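Side-chain contacts in putative ABC transporter, periplasmic binding protein, amino acid (Neisseria gonorrhoeae, PDB 2YJP), which probably serves as a periplasmic receptor of an ABC importer, capturing L-cysteine between its two lobes for uptake into the cell: residues L215-A220 and F226-G231; E196-L201 and V207-D212; D176-K181 and G231-A236; L103-N108 and K190-T195; A269-T274 and V283-L288. The protein carries 1 engineered substitution. One frame throughout, in Å; residues are numbered along the deposited sequence.

Contact 1: residues L215-A220 and F226-G231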
# COMPACT_ATOMS: atom_id res chain seq x y z
N LEU A 215 -4.82 -6.73 1.39
CA LEU A 215 -3.83 -7.18 2.33
C LEU A 215 -4.44 -8.27 3.22
O LEU A 215 -3.84 -9.32 3.44
CB LEU A 215 -3.32 -6.02 3.21
CG LEU A 215 -2.34 -6.43 4.31
CD1 LEU A 215 -1.08 -7.10 3.69
CD2 LEU A 215 -1.97 -5.22 5.13
N LEU A 216 -5.64 -8.01 3.75
CA LEU A 216 -6.24 -8.95 4.73
C LEU A 216 -6.54 -10.32 4.11
O LEU A 216 -6.34 -11.35 4.76
CB LEU A 216 -7.53 -8.36 5.30
CG LEU A 216 -7.45 -7.04 6.09
CD1 LEU A 216 -8.84 -6.78 6.75
CD2 LEU A 216 -6.34 -7.07 7.14
N TRP A 217 -7.00 -10.34 2.85
CA TRP A 217 -7.17 -11.61 2.16
C TRP A 217 -5.81 -12.37 2.06
O TRP A 217 -5.77 -13.58 2.23
CB TRP A 217 -7.79 -11.45 0.78
CG TRP A 217 -9.21 -10.82 0.80
CD1 TRP A 217 -10.22 -11.04 1.72
CD2 TRP A 217 -9.78 -9.94 -0.20
NE1 TRP A 217 -11.35 -10.33 1.37
CE2 TRP A 217 -11.11 -9.63 0.22
CE3 TRP A 217 -9.28 -9.36 -1.36
CZ2 TRP A 217 -11.97 -8.77 -0.53
CZ3 TRP A 217 -10.14 -8.48 -2.10
CH2 TRP A 217 -11.46 -8.20 -1.67
N ALA A 218 -4.73 -11.64 1.80
CA ALA A 218 -3.42 -12.28 1.55
C ALA A 218 -2.85 -12.82 2.86
O ALA A 218 -2.25 -13.92 2.91
CB ALA A 218 -2.43 -11.29 0.92
N TRP A 219 -3.05 -12.03 3.91
CA TRP A 219 -2.62 -12.44 5.22
C TRP A 219 -3.44 -13.65 5.74
O TRP A 219 -2.86 -14.59 6.27
CB TRP A 219 -2.69 -11.26 6.19
CG TRP A 219 -2.15 -11.60 7.54
CD1 TRP A 219 -0.84 -11.63 7.91
CD2 TRP A 219 -2.91 -12.00 8.68
NE1 TRP A 219 -0.74 -11.98 9.24
CE2 TRP A 219 -1.99 -12.22 9.74
CE3 TRP A 219 -4.28 -12.13 8.93
CZ2 TRP A 219 -2.41 -12.63 11.03
CZ3 TRP A 219 -4.69 -12.48 10.24
CH2 TRP A 219 -3.75 -12.76 11.26
N ALA A 220 -4.76 -13.63 5.60
CA ALA A 220 -5.64 -14.68 6.15
C ALA A 220 -5.40 -16.04 5.47
O ALA A 220 -5.55 -17.12 6.08
CB ALA A 220 -7.16 -14.25 6.01
N PHE A 226 -7.98 -17.04 11.16
CA PHE A 226 -8.62 -15.76 10.93
C PHE A 226 -9.42 -15.72 9.65
O PHE A 226 -9.10 -16.44 8.68
CB PHE A 226 -7.56 -14.67 10.98
CG PHE A 226 -6.89 -14.60 12.32
CD1 PHE A 226 -7.44 -13.81 13.35
CD2 PHE A 226 -5.76 -15.38 12.58
CE1 PHE A 226 -6.86 -13.78 14.63
CE2 PHE A 226 -5.15 -15.39 13.86
CZ PHE A 226 -5.69 -14.57 14.91
N GLU A 227 -10.49 -14.93 9.67
CA GLU A 227 -11.23 -14.67 8.43
C GLU A 227 -11.50 -13.19 8.25
O GLU A 227 -11.65 -12.43 9.25
CB GLU A 227 -12.53 -15.49 8.35
CG GLU A 227 -13.60 -15.15 9.39
CD GLU A 227 -14.80 -16.08 9.33
OE1 GLU A 227 -14.78 -17.14 8.69
OE2 GLU A 227 -15.82 -15.83 9.96
N VAL A 228 -11.57 -12.79 6.98
CA VAL A 228 -11.96 -11.41 6.68
C VAL A 228 -13.51 -11.34 6.67
O VAL A 228 -14.17 -11.39 5.63
CB VAL A 228 -11.27 -10.91 5.43
CG1 VAL A 228 -11.51 -9.39 5.31
CG2 VAL A 228 -9.71 -11.28 5.45
N ALA A 229 -14.08 -11.26 7.86
CA ALA A 229 -15.55 -11.37 8.04
C ALA A 229 -16.32 -10.11 7.69
O ALA A 229 -17.53 -10.18 7.50
CB ALA A 229 -15.90 -11.84 9.42
N ILE A 230 -15.62 -8.98 7.63
CA ILE A 230 -16.09 -7.79 6.89
C ILE A 230 -15.20 -7.53 5.67
O ILE A 230 -14.11 -6.99 5.86
CB ILE A 230 -16.07 -6.50 7.81
CG1 ILE A 230 -16.89 -6.76 9.06
CG2 ILE A 230 -16.62 -5.28 7.04
CD1 ILE A 230 -16.78 -5.68 10.13
N GLY A 231 -15.67 -7.91 4.45
CA GLY A 231 -14.85 -7.79 3.25
C GLY A 231 -14.68 -6.38 2.73
O GLY A 231 -13.72 -6.09 2.02
O HOH W 1 -13.84 -11.11 2.99
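Val228 lies against Leu216, Trp217 and Ala220, at the heart of a helix-on-sheet packing in the α/β lobe of this family 3 solute-binding protein. Helix 213-222 runs down one side of the lobe, and the chain returns along strand 226-230, their short segments running nearly antiparallel at 155° with axes 8.1 Å apart. No direct hydrogen bond crosses between the two segments, so the fit depends mainly on side-chain shape. The CG2 branch of Val228, anti to its own carbonyl carbon, enters the helix surface 3.6 Å from Leu216 CB, while CG1 turns toward Leu216 CD1. The methyl of Ala220 closes the same site from one turn further along the helix.

Phe226 lies near the turn that joins the helix to the strand. With its chi1 near -62°, its ring is laid so that Trp219 CH2 sits over one face, displaced toward the rim, 3.6 Å from Phe226 CD2. The two six-membered rings are inclined at 51°, an oblique meeting. Leu201 of helix 194-202 touches both aromatics.

Trp217 crosses Val228 at about a right angle, its CD1 3.8 Å from Val228 CG2. Its indole nitrogen is served by a water in the ring plane: Trp217 NE1 donates to that water over 3.1 Å, and the water in turn donates to Val228 O at 2.7 Å.

Contact 2: residues E196-L201 and V207-D212. With ZN (zinc ion), chain J; CYS (cysteine), chain D.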
# COMPACT_ATOMS: atom_id res chain seq x y z
N GLU A 196 4.11 -5.76 13.57
CA GLU A 196 3.61 -5.54 14.94
C GLU A 196 2.10 -5.65 15.01
O GLU A 196 1.57 -6.30 15.93
CB GLU A 196 3.98 -4.17 15.50
CG GLU A 196 5.41 -3.90 15.79
CD GLU A 196 5.61 -2.39 16.12
OE1 GLU A 196 5.09 -1.48 15.36
OE2 GLU A 196 6.30 -2.12 17.15
N THR A 197 1.42 -5.02 14.06
CA THR A 197 -0.04 -4.95 14.10
C THR A 197 -0.69 -6.35 14.00
O THR A 197 -1.57 -6.72 14.78
CB THR A 197 -0.57 -4.02 13.00
OG1 THR A 197 0.10 -2.76 13.09
CG2 THR A 197 -2.09 -3.80 13.18
N PHE A 198 -0.22 -7.14 13.06
CA PHE A 198 -0.75 -8.46 12.91
C PHE A 198 -0.30 -9.39 14.07
O PHE A 198 -1.08 -10.21 14.52
CB PHE A 198 -0.39 -9.04 11.56
CG PHE A 198 -1.13 -8.44 10.45
CD1 PHE A 198 -2.41 -8.93 10.08
CD2 PHE A 198 -0.59 -7.37 9.72
CE1 PHE A 198 -3.11 -8.37 9.04
CE2 PHE A 198 -1.31 -6.82 8.64
CZ PHE A 198 -2.55 -7.34 8.28
N ASP A 199 0.95 -9.24 14.55
CA ASP A 199 1.38 -9.93 15.75
C ASP A 199 0.46 -9.57 16.92
O ASP A 199 0.13 -10.42 17.72
CB ASP A 199 2.85 -9.65 16.17
CG ASP A 199 3.90 -10.35 15.27
OD1 ASP A 199 3.57 -11.35 14.56
OD2 ASP A 199 5.09 -9.90 15.27
N ALA A 200 0.05 -8.32 17.06
CA ALA A 200 -0.79 -8.02 18.21
C ALA A 200 -2.14 -8.72 18.07
O ALA A 200 -2.81 -8.99 19.08
CB ALA A 200 -0.97 -6.53 18.36
N LEU A 201 -2.53 -9.03 16.84
CA LEU A 201 -3.83 -9.66 16.63
C LEU A 201 -3.71 -11.13 16.99
O LEU A 201 -4.54 -11.67 17.77
CB LEU A 201 -4.35 -9.42 15.20
CG LEU A 201 -5.64 -10.18 14.88
CD1 LEU A 201 -6.84 -9.53 15.54
CD2 LEU A 201 -5.81 -10.33 13.38
N VAL A 207 -9.68 -7.57 19.26
CA VAL A 207 -10.64 -8.58 18.80
C VAL A 207 -10.67 -8.66 17.28
O VAL A 207 -11.22 -9.63 16.77
CB VAL A 207 -12.08 -8.30 19.29
CG1 VAL A 207 -12.11 -8.24 20.79
CG2 VAL A 207 -12.59 -7.00 18.73
N ALA A 208 -10.06 -7.67 16.59
CA ALA A 208 -10.07 -7.54 15.14
C ALA A 208 -9.03 -6.53 14.67
O ALA A 208 -8.49 -5.74 15.47
CB ALA A 208 -11.45 -7.09 14.67
N LEU A 209 -8.78 -6.51 13.36
CA LEU A 209 -7.81 -5.63 12.79
C LEU A 209 -8.34 -5.14 11.45
O LEU A 209 -8.80 -5.93 10.63
CB LEU A 209 -6.49 -6.38 12.63
CG LEU A 209 -5.29 -5.67 12.02
CD1 LEU A 209 -3.99 -6.46 12.23
CD2 LEU A 209 -5.51 -5.35 10.49
N ALA A 210 -8.30 -3.84 11.24
CA ALA A 210 -8.80 -3.26 10.01
C ALA A 210 -7.64 -2.77 9.13
O ALA A 210 -6.66 -2.21 9.65
CB ALA A 210 -9.74 -2.12 10.33
N HIS A 211 -7.79 -2.95 7.82
CA HIS A 211 -6.74 -2.60 6.83
C HIS A 211 -7.32 -2.75 5.41
O HIS A 211 -8.51 -3.11 5.26
CB HIS A 211 -5.54 -3.59 6.95
CG HIS A 211 -4.20 -2.94 6.76
ND1 HIS A 211 -3.93 -2.10 5.71
CD2 HIS A 211 -3.06 -3.03 7.48
CE1 HIS A 211 -2.67 -1.69 5.79
NE2 HIS A 211 -2.12 -2.25 6.85
N ASP A 212 -6.48 -2.53 4.39
CA ASP A 212 -6.83 -2.75 2.99
C ASP A 212 -7.33 -4.19 2.90
O ASP A 212 -6.66 -5.09 3.38
CB ASP A 212 -5.58 -2.56 2.06
CG ASP A 212 -5.20 -1.08 1.86
OD1 ASP A 212 -5.96 -0.21 2.36
OD2 ASP A 212 -4.13 -0.77 1.19
ZN ZN J . 6.51 -0.33 17.89
N CYS D . -3.12 1.75 1.07
CA CYS D . -3.49 2.15 2.44
C CYS D . -2.95 3.55 2.74
O CYS D . -2.35 4.19 1.82
CB CYS D . -2.93 1.19 3.49
SG CYS D . -1.15 0.96 3.43
OXT CYS D . -3.13 4.03 3.86
O HOH W 2 4.61 1.06 17.32
O HOH W 3 6.49 -0.96 20.27
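Leu201 CD1 rests on the backbone where strand 208-212 gets under way, 4.3 Å from Val207 C and 3.8 Å from Ala208 CA, while the methyl of Ala208 points away from the helix. Leu209 then carries most of the packing. Its CG is anti to the backbone N (chi1 180°), which sends the two methyls up into helix 194-202. There Leu209 CD1 presses on Thr197 CG2 at 3.4 Å, a tight fit, and also lies over one face of the Phe198 ring, toward its rim, in a CH-pi contact, 3.8 Å from the centroid and 19° off the normal. Leu201 CD2 closes on Leu209 CB from the next turn.

Past Ala210, His211 touches Phe198 loosely. Its ring is fixed at both nitrogens: ND1 accepts from Asp212 N at 2.9 Å, nearly in the ring plane, and NE2 bonds to Asn194 OD1, consistent with a proton on NE2. Asp212 OD2 takes a hydrogen bond of 2.7 Å from the amino N of the bound cysteine and is paired with Lys65 as well.

Helix 194-202 is the connection of a beta-alpha-beta crossover from strand 187-191 to strand 208-212, whose C-terminal end contributes His211 and Asp212 to the cysteine pocket.

Contact 3: residues D176-K181 and G231-A236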
# COMPACT_ATOMS: atom_id res chain seq x y z
N ASP A 176 -6.93 3.46 9.83
CA ASP A 176 -6.77 4.35 10.99
C ASP A 176 -7.60 5.61 10.78
O ASP A 176 -8.39 5.99 11.65
CB ASP A 176 -5.26 4.69 11.11
CG ASP A 176 -4.94 5.61 12.27
OD1 ASP A 176 -5.82 5.96 13.10
OD2 ASP A 176 -3.75 5.99 12.32
N ALA A 177 -7.47 6.25 9.61
CA ALA A 177 -8.20 7.51 9.36
C ALA A 177 -9.75 7.29 9.30
O ALA A 177 -10.55 8.04 9.87
CB ALA A 177 -7.73 8.17 8.08
N PHE A 178 -10.15 6.22 8.67
CA PHE A 178 -11.55 5.88 8.58
C PHE A 178 -12.27 5.73 9.94
O PHE A 178 -13.30 6.36 10.17
CB PHE A 178 -11.72 4.60 7.78
CG PHE A 178 -13.15 4.17 7.62
CD1 PHE A 178 -14.00 4.86 6.76
CD2 PHE A 178 -13.65 3.08 8.32
CE1 PHE A 178 -15.36 4.47 6.58
CE2 PHE A 178 -15.00 2.66 8.14
CZ PHE A 178 -15.86 3.39 7.27
N PHE A 179 -11.71 4.90 10.83
CA PHE A 179 -12.29 4.64 12.16
C PHE A 179 -12.21 5.86 13.07
O PHE A 179 -13.17 6.18 13.72
CB PHE A 179 -11.62 3.40 12.77
CG PHE A 179 -12.24 2.14 12.30
CD1 PHE A 179 -13.41 1.67 12.88
CD2 PHE A 179 -11.73 1.48 11.20
CE1 PHE A 179 -14.02 0.54 12.40
CE2 PHE A 179 -12.33 0.36 10.72
CZ PHE A 179 -13.46 -0.13 11.31
N THR A 180 -11.08 6.56 13.07
CA THR A 180 -10.97 7.82 13.74
C THR A 180 -12.07 8.84 13.33
O THR A 180 -12.67 9.50 14.18
CB THR A 180 -9.58 8.44 13.47
OG1 THR A 180 -8.59 7.55 13.97
CG2 THR A 180 -9.43 9.76 14.13
N LYS A 181 -12.33 8.96 12.03
CA LYS A 181 -13.27 9.95 11.55
C LYS A 181 -14.73 9.44 11.62
O LYS A 181 -15.65 10.16 12.10
CB LYS A 181 -12.89 10.33 10.11
CG LYS A 181 -13.44 11.67 9.66
CD LYS A 181 -14.59 11.53 8.65
CE LYS A 181 -15.36 12.89 8.49
N GLY A 231 -15.67 -7.91 4.45
CA GLY A 231 -14.85 -7.79 3.25
C GLY A 231 -14.68 -6.38 2.73
O GLY A 231 -13.72 -6.09 2.02
N ASN A 232 -15.63 -5.51 3.08
CA ASN A 232 -15.75 -4.22 2.41
C ASN A 232 -16.46 -3.20 3.31
O ASN A 232 -17.58 -3.42 3.75
CB ASN A 232 -16.50 -4.42 1.06
CG ASN A 232 -16.68 -3.13 0.30
OD1 ASN A 232 -17.43 -2.25 0.73
ND2 ASN A 232 -16.02 -3.01 -0.87
N LEU A 233 -15.80 -2.10 3.60
CA LEU A 233 -16.35 -1.02 4.43
C LEU A 233 -16.76 0.17 3.56
O LEU A 233 -16.93 1.29 4.08
CB LEU A 233 -15.28 -0.55 5.42
CG LEU A 233 -14.89 -1.39 6.63
CD1 LEU A 233 -13.60 -0.88 7.27
CD2 LEU A 233 -16.02 -1.36 7.70
N GLY A 234 -16.95 -0.04 2.25
CA GLY A 234 -17.33 1.05 1.37
C GLY A 234 -16.61 0.96 0.01
O GLY A 234 -15.74 0.08 -0.17
N PRO A 235 -16.94 1.89 -0.93
CA PRO A 235 -16.33 1.86 -2.28
C PRO A 235 -14.83 1.90 -2.26
O PRO A 235 -14.19 2.56 -1.41
CB PRO A 235 -16.86 3.14 -2.97
CG PRO A 235 -18.18 3.47 -2.22
CD PRO A 235 -17.87 3.04 -0.76
N ALA A 236 -14.28 1.19 -3.23
CA ALA A 236 -12.84 1.18 -3.50
C ALA A 236 -12.22 2.58 -3.76
O ALA A 236 -12.85 3.44 -4.33
CB ALA A 236 -12.57 0.23 -4.62
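Leu233 reaches from the loop after strand 226-230 to two consecutive phenylalanines of helix 174-182. The contact is mainly apolar. Leu233 CD1 touches the CE2 ends of both rings, 3.9 Å from Phe178 CE2 and 3.9 Å from Phe179 CE2, oblique to both ring planes. Phe178 also brings CZ near the Leu233 carbonyl oxygen, at 4.0 Å.

The two rings are placed by different first torsions: CG of Phe178 is anti to its backbone N (chi1 -179°), whereas that of Phe179 lies beside its own. As a result Phe178 turns an edge to its neighbour, and its CD2 stands over one face of the Phe179 ring, offset toward the rim.

Hydrogen bonds act within each segment. Asn232 OD1 accepts from Gly234 N at 2.7 Å, closing an Asx turn that bends the loop just where Leu233 projects. In the helix, Asp176 O is gripped twice by one residue, by Thr180 N at 3.1 Å and Thr180 OG1 at 2.8 Å, from opposite faces of its plane.

His183 meets both phenylalanine rings, and Phe179 packs on Leu167 and Leu188 of strands 166-170 and 187-191. Leu233 continues onto Leu146 and Val148, so the loop bridges helix 174-182 and strand 142-151 of the mixed sheet.

Contact 4: residues L103-N108 and K190-T195. With ZN (zinc ion), chain G.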
# COMPACT_ATOMS: atom_id res chain seq x y z
N LEU A 103 12.72 1.80 3.02
CA LEU A 103 11.59 1.21 3.70
C LEU A 103 10.87 2.29 4.47
O LEU A 103 11.48 3.06 5.25
CB LEU A 103 12.02 0.06 4.62
CG LEU A 103 12.71 -1.13 3.95
CD1 LEU A 103 12.96 -2.31 4.97
CD2 LEU A 103 12.02 -1.63 2.69
N THR A 104 9.57 2.37 4.25
CA THR A 104 8.81 3.46 4.81
C THR A 104 7.64 2.93 5.63
O THR A 104 6.83 2.22 5.06
CB THR A 104 8.22 4.32 3.64
OG1 THR A 104 9.27 4.67 2.74
CG2 THR A 104 7.64 5.62 4.15
N GLU A 105 7.51 3.27 6.92
CA GLU A 105 6.21 3.11 7.66
C GLU A 105 5.03 3.87 6.99
O GLU A 105 5.24 4.92 6.34
CB GLU A 105 6.30 3.64 9.08
CG GLU A 105 7.47 3.02 9.87
CD GLU A 105 7.57 3.48 11.32
OE1 GLU A 105 6.98 4.51 11.69
OE2 GLU A 105 8.25 2.78 12.13
N ALA A 106 3.81 3.38 7.20
CA ALA A 106 2.62 4.06 6.63
C ALA A 106 2.62 5.51 7.03
O ALA A 106 2.43 6.36 6.16
CB ALA A 106 1.30 3.40 7.06
N ALA A 107 2.84 5.79 8.32
CA ALA A 107 2.80 7.16 8.84
C ALA A 107 3.90 8.10 8.32
O ALA A 107 3.80 9.28 8.53
CB ALA A 107 2.80 7.16 10.39
N ASN A 108 4.93 7.58 7.65
CA ASN A 108 6.08 8.42 7.27
C ASN A 108 6.07 8.79 5.80
O ASN A 108 6.94 9.56 5.34
CB ASN A 108 7.42 7.70 7.54
CG ASN A 108 7.80 7.71 9.01
OD1 ASN A 108 7.24 8.47 9.78
ND2 ASN A 108 8.72 6.86 9.39
N LYS A 190 -2.95 1.29 17.99
CA LYS A 190 -2.19 1.54 16.76
C LYS A 190 -0.71 1.11 16.90
O LYS A 190 -0.10 1.28 17.95
CB LYS A 190 -2.29 3.02 16.38
CG LYS A 190 -3.65 3.62 16.62
CD LYS A 190 -3.80 4.99 15.96
CE LYS A 190 -5.12 5.64 16.40
NZ LYS A 190 -5.46 6.93 15.71
N PHE A 191 -0.15 0.52 15.85
CA PHE A 191 1.25 0.14 15.85
C PHE A 191 1.87 0.72 14.59
O PHE A 191 1.19 0.76 13.55
CB PHE A 191 1.35 -1.39 15.81
CG PHE A 191 0.89 -2.05 17.08
CD1 PHE A 191 1.79 -2.25 18.15
CD2 PHE A 191 -0.43 -2.44 17.23
CE1 PHE A 191 1.35 -2.84 19.35
CE2 PHE A 191 -0.88 -3.02 18.42
CZ PHE A 191 -0.01 -3.23 19.46
N ASP A 192 3.11 1.16 14.66
CA ASP A 192 3.85 1.75 13.49
C ASP A 192 3.95 0.81 12.27
O ASP A 192 3.77 1.24 11.15
CB ASP A 192 5.26 2.17 13.91
CG ASP A 192 5.28 3.44 14.80
OD1 ASP A 192 4.20 3.92 15.10
OD2 ASP A 192 6.38 3.99 15.17
N GLN A 193 4.22 -0.48 12.50
CA GLN A 193 4.56 -1.43 11.49
C GLN A 193 3.47 -2.50 11.28
O GLN A 193 2.78 -2.87 12.28
CB GLN A 193 5.81 -2.16 11.94
CG GLN A 193 6.94 -1.23 12.25
CD GLN A 193 8.25 -2.01 12.55
OE1 GLN A 193 8.63 -2.90 11.79
NE2 GLN A 193 8.93 -1.66 13.64
N ASN A 194 3.37 -3.05 10.07
CA ASN A 194 2.38 -4.10 9.84
C ASN A 194 2.64 -5.34 10.67
O ASN A 194 1.71 -5.89 11.20
CB ASN A 194 2.18 -4.46 8.34
CG ASN A 194 1.50 -3.31 7.56
OD1 ASN A 194 0.39 -2.91 7.92
ND2 ASN A 194 2.20 -2.73 6.55
N THR A 195 3.88 -5.82 10.71
CA THR A 195 4.25 -7.01 11.46
C THR A 195 3.82 -6.89 12.92
O THR A 195 3.19 -7.79 13.43
CB THR A 195 5.76 -7.26 11.37
OG1 THR A 195 6.09 -7.46 9.99
CG2 THR A 195 6.15 -8.57 12.16
ZN ZN G . 7.90 3.81 13.90
O HOH W 4 3.44 0.89 8.07
O HOH W 5 2.94 3.63 10.28
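Glu105 and Gln193 bring the two segments closest, their CA atoms 6.2 Å apart, where the loop after strand 99-103 faces the turn between strand 187-191 and helix 194-202. Two waters fill the backbone interval. Both donate to Asp192 O; one accepts from Ala106 N at 2.7 Å and the other from Ala107 N at 2.9 Å.

Above them the carboxylates converge on a zinc ion. Glu105 extends beyond CG and chelates it with both oxygens, unevenly, OE2 at 2.1 Å and OE1 at 2.5 Å. Asp192 gives one oxygen, OD2, at 2.0 Å, and the carboxylate planes are turned 60° apart. Glu105 OE2 also comes within 3.5 Å of Asp192 CB.

Two acidic groups this near would probably repel each other without the cation. The zinc thus links loops of the two lobes, consistent with a closed state around the cysteine, although whether it matters outside the crystal is not established.

Contact 5: residues A269-T274 and V283-L288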
# COMPACT_ATOMS: atom_id res chain seq x y z
N ALA A 269 1.65 -7.73 -16.32
CA ALA A 269 2.78 -8.62 -15.97
C ALA A 269 3.14 -8.57 -14.45
O ALA A 269 3.30 -9.61 -13.79
CB ALA A 269 4.01 -8.37 -16.89
N ALA A 270 3.22 -7.36 -13.91
CA ALA A 270 3.45 -7.19 -12.47
C ALA A 270 2.34 -7.89 -11.62
O ALA A 270 2.64 -8.48 -10.61
CB ALA A 270 3.55 -5.72 -12.12
N TYR A 271 1.08 -7.83 -12.06
CA TYR A 271 -0.02 -8.44 -11.30
C TYR A 271 0.12 -9.97 -11.38
O TYR A 271 -0.04 -10.67 -10.40
CB TYR A 271 -1.41 -7.95 -11.85
CG TYR A 271 -2.51 -8.98 -11.72
CD1 TYR A 271 -3.30 -9.08 -10.59
CD2 TYR A 271 -2.74 -9.88 -12.75
CE1 TYR A 271 -4.30 -10.11 -10.47
CE2 TYR A 271 -3.72 -10.86 -12.65
CZ TYR A 271 -4.50 -10.98 -11.53
OH TYR A 271 -5.46 -11.97 -11.52
N GLU A 272 0.44 -10.48 -12.57
CA GLU A 272 0.63 -11.91 -12.78
C GLU A 272 1.79 -12.45 -11.97
O GLU A 272 1.70 -13.54 -11.46
CB GLU A 272 0.84 -12.23 -14.27
CG GLU A 272 -0.49 -12.37 -15.01
CD GLU A 272 -0.34 -12.30 -16.51
OE1 GLU A 272 0.81 -12.39 -17.00
OE2 GLU A 272 -1.38 -12.15 -17.20
N LYS A 273 2.86 -11.67 -11.83
CA LYS A 273 4.01 -12.12 -11.07
C LYS A 273 3.77 -12.11 -9.57
O LYS A 273 4.21 -13.01 -8.88
CB LYS A 273 5.23 -11.29 -11.41
CG LYS A 273 6.49 -11.72 -10.69
CD LYS A 273 7.65 -10.78 -11.03
CE LYS A 273 8.95 -11.21 -10.33
NZ LYS A 273 10.11 -10.42 -10.83
N THR A 274 3.06 -11.13 -9.05
CA THR A 274 3.08 -10.95 -7.60
C THR A 274 1.72 -11.13 -6.91
O THR A 274 1.68 -11.41 -5.70
CB THR A 274 3.62 -9.54 -7.22
OG1 THR A 274 2.67 -8.55 -7.64
CG2 THR A 274 5.04 -9.25 -7.81
N VAL A 283 -9.97 -13.30 -7.02
CA VAL A 283 -10.03 -11.88 -7.26
C VAL A 283 -9.62 -11.59 -8.70
O VAL A 283 -8.44 -11.74 -9.07
CB VAL A 283 -9.08 -11.14 -6.31
CG1 VAL A 283 -9.08 -9.65 -6.61
CG2 VAL A 283 -9.44 -11.41 -4.83
N LYS A 284 -10.59 -11.17 -9.51
CA LYS A 284 -10.36 -10.80 -10.93
C LYS A 284 -9.39 -9.63 -11.05
O LYS A 284 -9.41 -8.71 -10.22
CB LYS A 284 -11.68 -10.49 -11.62
CG LYS A 284 -12.65 -11.68 -11.53
CD LYS A 284 -13.90 -11.55 -12.41
CE LYS A 284 -14.65 -12.89 -12.35
NZ LYS A 284 -15.98 -12.88 -13.08
N PRO A 285 -8.51 -9.66 -12.06
CA PRO A 285 -7.54 -8.55 -12.22
C PRO A 285 -8.20 -7.18 -12.41
O PRO A 285 -7.63 -6.17 -12.00
CB PRO A 285 -6.75 -8.92 -13.49
CG PRO A 285 -7.36 -10.18 -14.04
CD PRO A 285 -8.25 -10.79 -12.97
N GLU A 286 -9.37 -7.13 -13.01
CA GLU A 286 -10.06 -5.86 -13.16
C GLU A 286 -10.64 -5.34 -11.86
O GLU A 286 -11.03 -4.20 -11.81
CB GLU A 286 -11.15 -5.85 -14.27
CG GLU A 286 -11.97 -7.12 -14.53
CD GLU A 286 -11.15 -8.37 -14.92
OE1 GLU A 286 -9.95 -8.30 -14.96
OE2 GLU A 286 -11.70 -9.45 -15.21
N ALA A 287 -10.71 -6.18 -10.82
CA ALA A 287 -11.08 -5.71 -9.48
C ALA A 287 -9.90 -5.06 -8.78
O ALA A 287 -10.10 -4.28 -7.87
CB ALA A 287 -11.67 -6.85 -8.60
N LEU A 288 -8.67 -5.35 -9.19
CA LEU A 288 -7.53 -4.77 -8.48
C LEU A 288 -6.89 -3.66 -9.29
O LEU A 288 -6.49 -2.65 -8.76
CB LEU A 288 -6.47 -5.82 -8.16
CG LEU A 288 -6.65 -6.71 -6.95
CD1 LEU A 288 -6.01 -8.09 -7.11
CD2 LEU A 288 -6.12 -6.09 -5.69
O HOH W 6 -6.11 -12.72 -9.03
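The phenol oxygen of Tyr271 is tied to the opposite segment through a water: Tyr271 OH donates to it at 2.7 Å, and the water passes a hydrogen bond on to Val283 O. Pro285 CD packs against the same oxygen, 3.4 Å from Tyr271 OH. No hydrogen bond links the segments directly.

The ring below that oxygen does the main packing. Pro285 CB lies over one face of Tyr271, 3.9 Å from the ring centroid and 23° off the normal, a CH-pi contact shifted toward the hydroxyl end of the ring; its nearest ring atom is Tyr271 CZ, 3.6 Å from Pro285 CB. At the ring edge, near the plane, Leu288 CD1 approaches Tyr271 CE1 more loosely, at 4.3 Å. Face and edge are therefore covered by residues three apart on one turn of weakly bonded helix. An unusual first torsion of Tyr271 (chi1 149°, off the common staggered values) points the ring toward this turn.

In helix 266-274, Ala270 O is gripped by both Thr274 N and Thr274 OG1, the latter at 3.0 Å, from opposite faces of the carbonyl plane, as the helix ends.

Tyr271 also touches Leu276 of helix 276-279, while Leu288 packs on Tyr279 of that helix and on Ala214 of helix 213-222. The turn thus packs against helices 266-274, 276-279 and 213-222.

Contacts 1 and 2 pack against each other, their centres 10 Å apart, where Trp219 CE2 meets Phe198 CD1 at 3.3 Å and strand 208-212 runs into helix 213-222. Contact 3, 15 Å from contact 2 between centres, reaches it through Phe179 CE2 and Ala210 CB (3.6 Å); a salt bridge of 2.8 Å from Asp176 OD1 to Lys190 NZ joins it to contact 4. The pocket lies between contacts 2 and 4: contact 2 supplies His211 and Asp212, and the side chain of Ala106 in contact 4 is about 5 Å from the cysteine. Contact 5 touches contact 1 where Val283 CG2 meets Trp217 CE3 (4.0 Å); its centre is about 25 Å from that of contact 4.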